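Local coordinates for cytomegalovirus protein US2 (Human herpesvirus 5, PDB 1IM3) that takes part in viral immune evasion by redirecting newly made MHC class I heavy chains from the endoplasmic reticulum to the cytosol for proteasomal destruction, at residues R20-G25 with S59-V64; N26-V31 with V81-V86; L45-D50 with R65-M70; F73-L78 with W88-P93. All coordinates share one frame; numbering follows the deposited sequence.

Contact 1: R20-G25 with S59-V64; sequences RGSIVG and SLKWNV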
loop_
_atom_site.group_PDB
_atom_site.type_symbol
_atom_site.label_atom_id
_atom_site.label_comp_id
_atom_site.label_asym_id
_atom_site.label_seq_id
_atom_site.Cartn_x
_atom_site.Cartn_y
_atom_site.Cartn_z
ATOM N N ARG D 20 21.529 11.343 -22.731
ATOM C CA ARG D 20 20.870 12.529 -23.239
ATOM C C ARG D 20 19.706 12.101 -24.110
ATOM O O ARG D 20 19.796 11.122 -24.849
ATOM C CB ARG D 20 21.849 13.364 -24.062
ATOM C CG ARG D 20 21.257 14.674 -24.553
ATOM C CD ARG D 20 22.328 15.523 -25.197
ATOM N NE ARG D 20 23.455 15.701 -24.286
ATOM C CZ ARG D 20 24.618 16.245 -24.627
ATOM N NH1 ARG D 20 24.809 16.665 -25.871
ATOM N NH2 ARG D 20 25.586 16.372 -23.728
ATOM N N GLY D 21 18.605 12.828 -24.014
ATOM C CA GLY D 21 17.459 12.485 -24.813
ATOM C C GLY D 21 16.543 13.679 -24.897
ATOM O O GLY D 21 16.732 14.685 -24.209
ATOM N N SER D 22 15.536 13.566 -25.743
ATOM C CA SER D 22 14.595 14.648 -25.910
ATOM C C SER D 22 13.280 14.111 -26.427
ATOM O O SER D 22 13.247 13.144 -27.195
ATOM C CB SER D 22 15.153 15.684 -26.887
ATOM O OG SER D 22 14.172 16.655 -27.205
ATOM N N ILE D 23 12.201 14.743 -25.982
ATOM C CA ILE D 23 10.856 14.379 -26.399
ATOM C C ILE D 23 10.074 15.684 -26.549
ATOM O O ILE D 23 10.114 16.531 -25.654
ATOM C CB ILE D 23 10.169 13.506 -25.329
ATOM C CG1 ILE D 23 10.889 12.157 -25.235
ATOM C CG2 ILE D 23 8.694 13.322 -25.657
ATOM C CD1 ILE D 23 10.304 11.225 -24.223
ATOM N N VAL D 24 9.424 15.905 -27.686
ATOM C CA VAL D 24 8.619 17.120 -27.810
ATOM C C VAL D 24 7.186 16.623 -27.757
ATOM O O VAL D 24 6.917 15.475 -28.115
ATOM C CB VAL D 24 8.841 17.921 -29.149
ATOM C CG1 VAL D 24 10.205 18.564 -29.155
ATOM C CG2 VAL D 24 8.665 17.023 -30.350
ATOM N N GLY D 25 6.281 17.478 -27.291
ATOM C CA GLY D 25 4.873 17.126 -27.194
ATOM C C GLY D 25 4.175 18.173 -26.347
ATOM O O GLY D 25 4.820 19.105 -25.846
ATOM N N SER D 59 8.221 20.349 -24.231
ATOM C CA SER D 59 9.190 19.285 -24.229
ATOM C C SER D 59 9.739 18.803 -22.897
ATOM O O SER D 59 9.631 19.455 -21.855
ATOM C CB SER D 59 10.382 19.725 -25.053
ATOM O OG SER D 59 11.021 20.812 -24.397
ATOM N N LEU D 60 10.389 17.651 -22.981
ATOM C CA LEU D 60 11.034 17.037 -21.827
ATOM C C LEU D 60 12.396 16.590 -22.348
ATOM O O LEU D 60 12.499 15.813 -23.312
ATOM C CB LEU D 60 10.204 15.851 -21.321
ATOM C CG LEU D 60 10.546 15.100 -20.025
ATOM C CD1 LEU D 60 11.443 13.978 -20.360
ATOM C CD2 LEU D 60 11.178 16.021 -18.969
ATOM N N LYS D 61 13.446 17.112 -21.740
ATOM C CA LYS D 61 14.790 16.754 -22.155
ATOM C C LYS D 61 15.648 16.352 -20.965
ATOM O O LYS D 61 15.494 16.868 -19.844
ATOM C CB LYS D 61 15.448 17.932 -22.868
ATOM C CG LYS D 61 14.767 18.317 -24.168
ATOM C CD LYS D 61 15.359 19.597 -24.721
ATOM C CE LYS D 61 14.822 19.907 -26.113
ATOM N NZ LYS D 61 15.509 21.097 -26.688
ATOM N N TRP D 62 16.564 15.425 -21.207
ATOM C CA TRP D 62 17.443 15.002 -20.145
ATOM C C TRP D 62 18.879 15.022 -20.620
ATOM O O TRP D 62 19.156 14.858 -21.805
ATOM C CB TRP D 62 17.040 13.621 -19.623
ATOM C CG TRP D 62 17.036 12.524 -20.612
ATOM C CD1 TRP D 62 18.015 11.598 -20.795
ATOM C CD2 TRP D 62 15.956 12.139 -21.491
ATOM N NE1 TRP D 62 17.616 10.657 -21.718
ATOM C CE2 TRP D 62 16.361 10.963 -22.159
ATOM C CE3 TRP D 62 14.692 12.665 -21.763
ATOM C CZ2 TRP D 62 15.539 10.300 -23.088
ATOM C CZ3 TRP D 62 13.872 12.010 -22.682
ATOM C CH2 TRP D 62 14.297 10.835 -23.334
ATOM N N ASN D 63 19.781 15.243 -19.676
ATOM C CA ASN D 63 21.201 15.335 -19.929
ATOM C C ASN D 63 21.905 14.817 -18.673
ATOM O O ASN D 63 22.604 15.547 -17.973
ATOM C CB ASN D 63 21.587 16.790 -20.184
ATOM C CG ASN D 63 23.056 16.939 -20.573
ATOM O OD1 ASN D 63 23.649 16.007 -21.115
ATOM N ND2 ASN D 63 23.641 18.112 -20.312
ATOM N N VAL D 64 21.683 13.548 -18.394
ATOM C CA VAL D 64 22.256 12.891 -17.232
ATOM C C VAL D 64 23.774 12.856 -17.328
ATOM O O VAL D 64 24.327 12.340 -18.298
ATOM C CB VAL D 64 21.708 11.462 -17.111
ATOM C CG1 VAL D 64 22.344 10.749 -15.917
ATOM C CG2 VAL D 64 20.197 11.513 -16.948
#
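G21 lies over one face of the W62 indole where strands 20-25 and 59-64 pair. The alpha carbon of G21 lies 3.5 Å from the centroid of the six-membered ring of W62 and 23° off its normal, a CH-pi contact. The indole reaches this place because CG of W62 takes the crowded position between the backbone N and the carbonyl carbon (chi1 59°), which folds the ring back over the neighbouring strand. G21 has no side chain, and the ring lies directly over its CA. I23 closes the ring edge, CG1 standing 3.9 Å from CZ3 of W62.

Along the backbone, G21 pairs with W62 and I23 with L60 as the hydrogen-bonded pairs of an antiparallel ladder within one sheet of the lumenal immunoglobulin-like domain of US2. The bond from I23 N to L60 O is 2.9 Å long and that from W62 N to G21 O 3.1 Å. W62, I23 and L60 face inward, and F32 and L78, both from the other sheet, meet the indole.

On the other face, R20 and N63 run side by side. NE and NH2 of R20 both donate hydrogen bonds to OD1 of N63, at 3.2 Å and 3.3 Å, gripping it side-on from above the carbonyl plane. S22 packs its OG 3.5 Å from CE of K61, while that hydroxyl hydrogen-bonds E6 of strand 3-12.

Contact 2: N26-V31 with V81-V86; sequences NMSRFV and VLQGDV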
loop_
_atom_site.group_PDB
_atom_site.type_symbol
_atom_site.label_atom_id
_atom_site.label_comp_id
_atom_site.label_asym_id
_atom_site.label_seq_id
_atom_site.Cartn_x
_atom_site.Cartn_y
_atom_site.Cartn_z
ATOM N N ASN D 26 2.867 18.034 -26.169
ATOM C CA ASN D 26 2.141 19.012 -25.374
ATOM C C ASN D 26 1.821 18.551 -23.948
ATOM O O ASN D 26 0.820 18.993 -23.377
ATOM C CB ASN D 26 0.853 19.444 -26.106
ATOM C CG ASN D 26 -0.093 18.280 -26.380
ATOM O OD1 ASN D 26 0.230 17.114 -26.114
ATOM N ND2 ASN D 26 -1.276 18.593 -26.921
ATOM N N MET D 27 2.667 17.687 -23.371
ATOM C CA MET D 27 2.462 17.196 -22.001
ATOM C C MET D 27 2.475 18.367 -21.030
ATOM O O MET D 27 3.339 19.242 -21.118
ATOM C CB MET D 27 3.574 16.253 -21.535
ATOM C CG MET D 27 4.042 15.216 -22.512
ATOM S SD MET D 27 5.285 15.905 -23.607
ATOM C CE MET D 27 6.616 16.114 -22.527
ATOM N N SER D 28 1.535 18.377 -20.090
ATOM C CA SER D 28 1.481 19.449 -19.092
ATOM C C SER D 28 2.239 19.010 -17.824
ATOM O O SER D 28 2.640 19.826 -17.000
ATOM C CB SER D 28 0.020 19.791 -18.749
ATOM O OG SER D 28 -0.711 18.620 -18.398
ATOM N N ARG D 29 2.447 17.716 -17.670
ATOM C CA ARG D 29 3.170 17.220 -16.498
ATOM C C ARG D 29 3.941 15.984 -16.931
ATOM O O ARG D 29 3.660 15.421 -17.995
ATOM C CB ARG D 29 2.184 16.870 -15.377
ATOM C CG ARG D 29 1.138 15.849 -15.799
ATOM C CD ARG D 29 -0.003 15.716 -14.783
ATOM N NE ARG D 29 -1.120 15.000 -15.408
ATOM C CZ ARG D 29 -1.268 13.683 -15.414
ATOM N NH1 ARG D 29 -0.373 12.899 -14.816
ATOM N NH2 ARG D 29 -2.307 13.163 -16.043
ATOM N N PHE D 30 4.912 15.569 -16.111
ATOM C CA PHE D 30 5.717 14.393 -16.432
ATOM C C PHE D 30 6.334 13.717 -15.203
ATOM O O PHE D 30 6.365 14.276 -14.110
ATOM C CB PHE D 30 6.884 14.787 -17.334
ATOM C CG PHE D 30 8.026 15.424 -16.571
ATOM C CD1 PHE D 30 7.921 16.740 -16.106
ATOM C CD2 PHE D 30 9.150 14.666 -16.200
ATOM C CE1 PHE D 30 8.905 17.302 -15.277
ATOM C CE2 PHE D 30 10.157 15.203 -15.365
ATOM C CZ PHE D 30 10.037 16.530 -14.897
ATOM N N VAL D 31 6.837 12.505 -15.423
ATOM C CA VAL D 31 7.543 11.737 -14.413
ATOM C C VAL D 31 8.724 11.139 -15.168
ATOM O O VAL D 31 8.546 10.516 -16.211
ATOM C CB VAL D 31 6.722 10.576 -13.823
ATOM C CG1 VAL D 31 7.549 9.872 -12.760
ATOM C CG2 VAL D 31 5.419 11.101 -13.212
ATOM N N VAL D 81 6.283 8.956 -17.909
ATOM C CA VAL D 81 4.844 9.079 -17.963
ATOM C C VAL D 81 4.611 10.542 -18.307
ATOM O O VAL D 81 5.021 11.457 -17.596
ATOM C CB VAL D 81 4.114 8.579 -16.672
ATOM C CG1 VAL D 81 5.098 8.211 -15.603
ATOM C CG2 VAL D 81 3.078 9.571 -16.227
ATOM N N LEU D 82 4.028 10.731 -19.480
ATOM C CA LEU D 82 3.770 12.045 -20.041
ATOM C C LEU D 82 2.278 12.263 -20.065
ATOM O O LEU D 82 1.538 11.514 -20.716
ATOM C CB LEU D 82 4.322 12.086 -21.458
ATOM C CG LEU D 82 5.732 11.492 -21.594
ATOM C CD1 LEU D 82 6.123 11.400 -23.065
ATOM C CD2 LEU D 82 6.718 12.345 -20.828
ATOM N N GLN D 83 1.825 13.275 -19.335
ATOM C CA GLN D 83 0.391 13.546 -19.291
ATOM C C GLN D 83 -0.344 12.275 -18.909
ATOM O O GLN D 83 -1.470 12.079 -19.329
ATOM C CB GLN D 83 -0.111 14.001 -20.664
ATOM C CG GLN D 83 -0.134 15.463 -20.839
ATOM C CD GLN D 83 -1.292 16.071 -20.131
ATOM O OE1 GLN D 83 -1.702 15.577 -19.074
ATOM N NE2 GLN D 83 -1.839 17.163 -20.701
ATOM N N GLY D 84 0.290 11.402 -18.130
ATOM C CA GLY D 84 -0.381 10.170 -17.741
ATOM C C GLY D 84 -0.142 8.959 -18.624
ATOM O O GLY D 84 -0.437 7.839 -18.210
ATOM N N ASP D 85 0.381 9.163 -19.832
ATOM C CA ASP D 85 0.653 8.037 -20.711
ATOM C C ASP D 85 2.033 7.500 -20.403
ATOM O O ASP D 85 3.005 8.263 -20.344
ATOM C CB ASP D 85 0.575 8.446 -22.189
ATOM C CG ASP D 85 -0.857 8.723 -22.643
ATOM O OD1 ASP D 85 -1.773 7.947 -22.256
ATOM O OD2 ASP D 85 -1.062 9.708 -23.392
ATOM N N VAL D 86 2.108 6.188 -20.215
ATOM C CA VAL D 86 3.354 5.512 -19.908
ATOM C C VAL D 86 4.044 4.992 -21.159
ATOM O O VAL D 86 3.418 4.400 -22.035
ATOM C CB VAL D 86 3.104 4.292 -18.962
ATOM C CG1 VAL D 86 4.425 3.635 -18.571
ATOM C CG2 VAL D 86 2.351 4.738 -17.729
HETATM O O HOH W 1 2.707 12.719 -16.496
#
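Q83 lays its side chain over the backbone of M27 and S28, with its CG 3.3 Å from CA of M27. A bend at chi2 (-77°) turns the amide along this loop toward S28. R29 crosses Q83 at about a right angle: its chain, extended from CG to NE, brings one guanidinium face over the peptide carbon of Q83, while NH2 hydrogen-bonds the backbone of another protein chain in the assembly. M27 and L82 run alongside each other and are pressed together, CG of M27 being 3.3 Å from CB of L82. V31 and V81 are similarly tight, and the nearly eclipsed first torsion of V81 (chi1 6°) is consistent with local strain.

The backbone ladder is short. Q83 N donates to R29 O at 3.1 Å, almost straight at 167°, and V31 and V81 form a hydrogen-bonded antiparallel pair. A water donates to V81 O at 2.9 Å and accepts from G84 N. G84 belongs to the type I' turn from L82 to D85 that closes the 75-82/85-91 hairpin.

The contact therefore joins the start of strand 30-37 to this hairpin end, with M27 and F30 reaching across to L60 and to strand 52-55 of the facing sheet.

Contact 3: L45-D50 with R65-M70; sequences LYVHAD and RNLDVM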
loop_
_atom_site.group_PDB
_atom_site.type_symbol
_atom_site.label_atom_id
_atom_site.label_comp_id
_atom_site.label_asym_id
_atom_site.label_seq_id
_atom_site.Cartn_x
_atom_site.Cartn_y
_atom_site.Cartn_z
ATOM N N LEU D 45 17.307 4.501 -10.701
ATOM C CA LEU D 45 18.409 5.426 -10.730
ATOM C C LEU D 45 17.835 6.758 -10.317
ATOM O O LEU D 45 16.664 7.055 -10.547
ATOM C CB LEU D 45 18.978 5.560 -12.117
ATOM C CG LEU D 45 19.719 4.317 -12.618
ATOM C CD1 LEU D 45 20.082 4.493 -14.101
ATOM C CD2 LEU D 45 20.988 4.095 -11.769
ATOM N N TYR D 46 18.685 7.556 -9.690
ATOM C CA TYR D 46 18.315 8.891 -9.253
ATOM C C TYR D 46 19.199 9.944 -9.873
ATOM O O TYR D 46 20.436 9.898 -9.696
ATOM C CB TYR D 46 18.447 8.981 -7.764
ATOM C CG TYR D 46 17.600 7.930 -7.191
ATOM C CD1 TYR D 46 16.223 8.116 -7.033
ATOM C CD2 TYR D 46 18.142 6.690 -6.849
ATOM C CE1 TYR D 46 15.420 7.112 -6.542
ATOM C CE2 TYR D 46 17.340 5.664 -6.364
ATOM C CZ TYR D 46 15.991 5.885 -6.206
ATOM O OH TYR D 46 15.239 4.846 -5.691
ATOM N N VAL D 47 18.564 10.864 -10.602
ATOM C CA VAL D 47 19.266 11.938 -11.263
ATOM C C VAL D 47 18.959 13.303 -10.663
ATOM O O VAL D 47 17.836 13.562 -10.226
ATOM C CB VAL D 47 18.924 11.962 -12.758
ATOM C CG1 VAL D 47 19.020 10.564 -13.288
ATOM C CG2 VAL D 47 17.565 12.583 -12.994
ATOM N N HIS D 48 19.972 14.162 -10.652
ATOM C CA HIS D 48 19.852 15.510 -10.120
ATOM C C HIS D 48 18.888 16.286 -11.027
ATOM O O HIS D 48 18.833 16.009 -12.233
ATOM C CB HIS D 48 21.236 16.150 -10.078
ATOM C CG HIS D 48 21.266 17.476 -9.386
ATOM N ND1 HIS D 48 20.844 18.639 -9.989
ATOM C CD2 HIS D 48 21.638 17.816 -8.128
ATOM C CE1 HIS D 48 20.953 19.639 -9.132
ATOM N NE2 HIS D 48 21.432 19.165 -7.995
ATOM N N ALA D 49 18.130 17.216 -10.458
ATOM C CA ALA D 49 17.148 17.973 -11.244
ATOM C C ALA D 49 17.776 18.748 -12.403
ATOM O O ALA D 49 17.118 18.991 -13.417
ATOM C CB ALA D 49 16.330 18.928 -10.326
ATOM N N ASP D 50 19.035 19.135 -12.267
ATOM C CA ASP D 50 19.684 19.902 -13.324
ATOM C C ASP D 50 19.837 19.080 -14.611
ATOM O O ASP D 50 20.042 19.634 -15.694
ATOM C CB ASP D 50 21.080 20.391 -12.903
ATOM C CG ASP D 50 21.046 21.482 -11.850
ATOM O OD1 ASP D 50 19.950 22.006 -11.516
ATOM O OD2 ASP D 50 22.153 21.806 -11.377
ATOM N N ARG D 65 24.450 13.410 -16.334
ATOM C CA ARG D 65 25.905 13.463 -16.360
ATOM C C ARG D 65 26.537 12.861 -15.103
ATOM O O ARG D 65 26.096 13.116 -13.979
ATOM C CB ARG D 65 26.367 14.920 -16.556
ATOM C CG ARG D 65 25.939 15.547 -17.886
ATOM C CD ARG D 65 25.894 17.065 -17.825
ATOM N NE ARG D 65 24.705 17.566 -17.140
ATOM C CZ ARG D 65 24.419 18.855 -16.991
ATOM N NH1 ARG D 65 25.244 19.774 -17.482
ATOM N NH2 ARG D 65 23.310 19.225 -16.353
ATOM N N ASN D 66 27.529 11.997 -15.344
ATOM C CA ASN D 66 28.323 11.320 -14.311
ATOM C C ASN D 66 27.590 10.500 -13.287
ATOM O O ASN D 66 27.910 10.537 -12.112
ATOM C CB ASN D 66 29.164 12.332 -13.578
ATOM C CG ASN D 66 30.332 12.759 -14.378
ATOM O OD1 ASN D 66 31.290 11.995 -14.547
ATOM N ND2 ASN D 66 30.272 13.980 -14.914
ATOM N N LEU D 67 26.611 9.747 -13.737
ATOM C CA LEU D 67 25.838 8.950 -12.826
ATOM C C LEU D 67 26.548 7.630 -12.568
ATOM O O LEU D 67 26.737 6.831 -13.483
ATOM C CB LEU D 67 24.443 8.720 -13.413
ATOM C CG LEU D 67 23.547 7.946 -12.465
ATOM C CD1 LEU D 67 23.466 8.670 -11.117
ATOM C CD2 LEU D 67 22.192 7.802 -13.083
ATOM N N ASP D 68 26.954 7.407 -11.328
ATOM C CA ASP D 68 27.642 6.164 -11.007
ATOM C C ASP D 68 26.716 4.984 -11.225
ATOM O O ASP D 68 25.631 4.927 -10.671
ATOM C CB ASP D 68 28.117 6.120 -9.547
ATOM C CG ASP D 68 29.224 7.112 -9.246
ATOM O OD1 ASP D 68 29.971 7.507 -10.169
ATOM O OD2 ASP D 68 29.357 7.484 -8.058
ATOM N N VAL D 69 27.117 4.061 -12.074
ATOM C CA VAL D 69 26.313 2.876 -12.245
ATOM C C VAL D 69 27.267 1.765 -11.969
ATOM O O VAL D 69 28.460 1.843 -12.243
ATOM C CB VAL D 69 25.770 2.668 -13.659
ATOM C CG1 VAL D 69 24.701 3.714 -13.961
ATOM C CG2 VAL D 69 26.920 2.680 -14.660
ATOM N N MET D 70 26.738 0.725 -11.392
ATOM C CA MET D 70 27.551 -0.418 -11.094
ATOM C C MET D 70 28.117 -1.036 -12.369
ATOM O O MET D 70 27.605 -0.813 -13.470
ATOM C CB MET D 70 26.717 -1.438 -10.350
ATOM C CG MET D 70 26.251 -0.952 -9.004
ATOM S SD MET D 70 25.307 -2.249 -8.234
ATOM C CE MET D 70 26.573 -3.036 -7.277
#
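The guanidinium of R65 turns its edge to the backbone carbonyl of D50, whose carbon lies near the guanidinium plane; NH2 of R65 is 3.4 Å from O of D50. A bend at chi3 (-77°) brings the group there, and the same NH2 forms a salt bridge with D51, the firmer partner of this charge. Within segment 45-50 itself, the imidazole of H48 also has D50 at its edge: ND1 of H48 accepts a hydrogen bond from N of D50 at 3.0 Å, with an N-H...N angle of 168°. The acceptor is thus the unprotonated nitrogen, and the bond holds the ring against the start of the short 3-10 segment.

The apolar part is carried by L67, whose side chain is directed at segment 45-50. Its CG stands anti to the backbone N, and the two methyls divide the work. CD2 of L67 meets CB of L45 at 4.0 Å and CG1 of V47 at 4.2 Å, whereas CD1 rests 3.6 Å from the carbonyl O of Y46. L45 and L67 cross obliquely, and CD2 of L45 goes on to CG1 of V69 at 4.3 Å. The chain turns a corner at N66, where N66 and L67 both face L17 in a G1 beta bulge; N66 has the positive phi (57°) of its first position.

Plain packing thus lays the loop between strands 42-44 and 52-55 against the bulged end of strand 59-68. Strand 16-25 supports L67 and V69 through L17, and strand 30-37 receives L45 and V47 on P34.

Contact 4: F73-L78 with W88-P93; sequences FETLAL and WLRCVP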
loop_
_atom_site.group_PDB
_atom_site.type_symbol
_atom_site.label_atom_id
_atom_site.label_comp_id
_atom_site.label_asym_id
_atom_site.label_seq_id
_atom_site.Cartn_x
_atom_site.Cartn_y
_atom_site.Cartn_z
ATOM N N PHE D 73 26.115 -2.884 -14.954
ATOM C CA PHE D 73 25.202 -2.167 -15.823
ATOM C C PHE D 73 25.177 -2.683 -17.240
ATOM O O PHE D 73 26.202 -2.864 -17.890
ATOM C CB PHE D 73 25.522 -0.673 -15.867
ATOM C CG PHE D 73 24.419 0.164 -16.469
ATOM C CD1 PHE D 73 23.423 0.701 -15.664
ATOM C CD2 PHE D 73 24.390 0.431 -17.835
ATOM C CE1 PHE D 73 22.415 1.503 -16.205
ATOM C CE2 PHE D 73 23.386 1.231 -18.387
ATOM C CZ PHE D 73 22.398 1.769 -17.568
ATOM N N GLU D 74 23.976 -2.904 -17.724
ATOM C CA GLU D 74 23.807 -3.355 -19.084
ATOM C C GLU D 74 23.137 -2.291 -19.940
ATOM O O GLU D 74 23.795 -1.666 -20.772
ATOM C CB GLU D 74 22.967 -4.613 -19.121
ATOM C CG GLU D 74 23.791 -5.877 -19.088
ATOM C CD GLU D 74 22.955 -7.107 -19.369
ATOM O OE1 GLU D 74 22.155 -7.072 -20.334
ATOM O OE2 GLU D 74 23.106 -8.104 -18.630
ATOM N N THR D 75 21.818 -2.130 -19.760
ATOM C CA THR D 75 21.040 -1.126 -20.492
ATOM C C THR D 75 20.255 -0.146 -19.582
ATOM O O THR D 75 19.972 -0.451 -18.411
ATOM C CB THR D 75 20.027 -1.779 -21.482
ATOM O OG1 THR D 75 18.962 -2.402 -20.763
ATOM C CG2 THR D 75 20.712 -2.825 -22.325
ATOM N N LEU D 76 19.944 1.040 -20.125
ATOM C CA LEU D 76 19.164 2.055 -19.420
ATOM C C LEU D 76 17.700 1.800 -19.764
ATOM O O LEU D 76 17.317 1.860 -20.935
ATOM C CB LEU D 76 19.538 3.480 -19.872
ATOM C CG LEU D 76 18.643 4.611 -19.307
ATOM C CD1 LEU D 76 18.804 4.678 -17.801
ATOM C CD2 LEU D 76 19.012 5.945 -19.913
ATOM N N ALA D 77 16.893 1.473 -18.762
ATOM C CA ALA D 77 15.463 1.269 -18.981
ATOM C C ALA D 77 14.828 2.561 -18.485
ATOM O O ALA D 77 14.850 2.861 -17.297
ATOM C CB ALA D 77 14.942 0.095 -18.181
ATOM N N LEU D 78 14.266 3.322 -19.404
ATOM C CA LEU D 78 13.683 4.601 -19.061
ATOM C C LEU D 78 12.169 4.607 -19.117
ATOM O O LEU D 78 11.581 4.578 -20.197
ATOM C CB LEU D 78 14.247 5.665 -20.001
ATOM C CG LEU D 78 13.934 7.127 -19.703
ATOM C CD1 LEU D 78 14.314 7.458 -18.264
ATOM C CD2 LEU D 78 14.718 8.011 -20.689
ATOM N N TRP D 88 8.018 3.221 -22.309
ATOM C CA TRP D 88 9.333 2.787 -21.902
ATOM C C TRP D 88 10.299 2.979 -23.060
ATOM O O TRP D 88 9.957 2.689 -24.205
ATOM C CB TRP D 88 9.319 1.309 -21.520
ATOM C CG TRP D 88 8.636 1.008 -20.229
ATOM C CD1 TRP D 88 7.289 0.926 -20.009
ATOM C CD2 TRP D 88 9.265 0.681 -18.990
ATOM N NE1 TRP D 88 7.043 0.559 -18.710
ATOM C CE2 TRP D 88 8.241 0.402 -18.062
ATOM C CE3 TRP D 88 10.604 0.589 -18.573
ATOM C CZ2 TRP D 88 8.505 0.025 -16.738
ATOM C CZ3 TRP D 88 10.868 0.209 -17.255
ATOM C CH2 TRP D 88 9.816 -0.066 -16.354
ATOM N N LEU D 89 11.491 3.484 -22.762
ATOM C CA LEU D 89 12.535 3.627 -23.763
ATOM C C LEU D 89 13.648 2.711 -23.281
ATOM O O LEU D 89 13.737 2.412 -22.103
ATOM C CB LEU D 89 13.064 5.068 -23.839
ATOM C CG LEU D 89 12.266 6.100 -24.634
ATOM C CD1 LEU D 89 10.879 6.227 -24.064
ATOM C CD2 LEU D 89 12.968 7.437 -24.576
ATOM N N ARG D 90 14.490 2.255 -24.194
ATOM C CA ARG D 90 15.613 1.410 -23.827
ATOM C C ARG D 90 16.846 2.034 -24.493
ATOM O O ARG D 90 16.777 2.385 -25.655
ATOM C CB ARG D 90 15.337 -0.012 -24.317
ATOM C CG ARG D 90 16.231 -1.077 -23.710
ATOM C CD ARG D 90 15.593 -2.463 -23.825
ATOM N NE ARG D 90 16.592 -3.531 -23.753
ATOM C CZ ARG D 90 17.431 -3.852 -24.741
ATOM N NH1 ARG D 90 17.405 -3.195 -25.898
ATOM N NH2 ARG D 90 18.306 -4.837 -24.569
ATOM N N CYS D 91 17.946 2.218 -23.755
ATOM C CA CYS D 91 19.166 2.804 -24.315
ATOM C C CYS D 91 20.360 1.894 -24.006
ATOM O O CYS D 91 20.592 1.552 -22.845
ATOM C CB CYS D 91 19.451 4.214 -23.734
ATOM S SG CYS D 91 20.971 4.904 -24.478
ATOM N N VAL D 92 21.101 1.507 -25.045
ATOM C CA VAL D 92 22.286 0.673 -24.887
ATOM C C VAL D 92 23.510 1.586 -24.912
ATOM O O VAL D 92 23.709 2.341 -25.863
ATOM C CB VAL D 92 22.420 -0.342 -26.036
ATOM C CG1 VAL D 92 23.593 -1.266 -25.778
ATOM C CG2 VAL D 92 21.134 -1.136 -26.173
ATOM N N PRO D 93 24.347 1.535 -23.862
ATOM C CA PRO D 93 25.554 2.384 -23.802
ATOM C C PRO D 93 26.429 2.163 -25.051
ATOM O O PRO D 93 26.543 1.031 -25.497
ATOM C CB PRO D 93 26.234 1.918 -22.510
ATOM C CG PRO D 93 25.079 1.469 -21.673
ATOM C CD PRO D 93 24.233 0.708 -22.650
#
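L78, T75 and L89 have the most surface buried between segments 73-78 and 88-93. L78 and L89 form a hydrogen-bonded antiparallel pair: L89 N donates to L78 O at 2.8 Å, and L78 N to L89 O at 2.9 Å. Their side chains leave the same face, with CB of L78 4.1 Å from CB of L89. From there they diverge, CG of L78 lying anti to the backbone N and CG of L89 anti to the carbonyl carbon, and both reach W62 of the opposite sheet.

Two residues along, past the non-hydrogen-bonded pair A77 and R90, L76 and C91 repeat the pairing in the 75-82/85-91 hairpin, whose strand 85-91 is outermost in one sheet of this immunoglobulin-like sandwich. L76 N points almost straight at C91 O, 2.8 Å away at 172°. SG of C91, anti to its own backbone N, is bonded to C10 of strand 3-12, so the disulfide joins the two sheets beside this pair.

T75 lies where the regular pairing ends. Its CG2 sits over one face of the R90 guanidinium, 3.9 Å from NH2. E74 and T75 both face D37 in a classic beta bulge on the other side of the strand. Beyond it, CD of P93 comes within 3.1 Å of the carbonyl O of E74, and CG of P93 meets the edge of the F73 ring at CE2, 3.7 Å away. At the opposite end, W88 turns its ring edge to CB of A77.

From the N terminus, the chain opens contact 1 at 20-25, contact 2 at 26-31 and contact 3 at 45-50. Contact 1 closes first, at 59-64, followed by contact 3 at 65-70; these two cross. Contact 2 closes at 81-86, so contact 3 is nested inside its loop, while contacts 1 and 2 cross. Contact 4 opens at 73-78, after contacts 1 and 3 have closed, and ends at 88-93, crossing contact 2. Contact 1 belongs to one sheet, contacts 2 and 4 to the other. Across the sandwich, L60 meets M27 and F30, and W62 meets L78 and L89. V64 touches V47, and L45 touches L76, linking contact 3 to contacts 1 and 4.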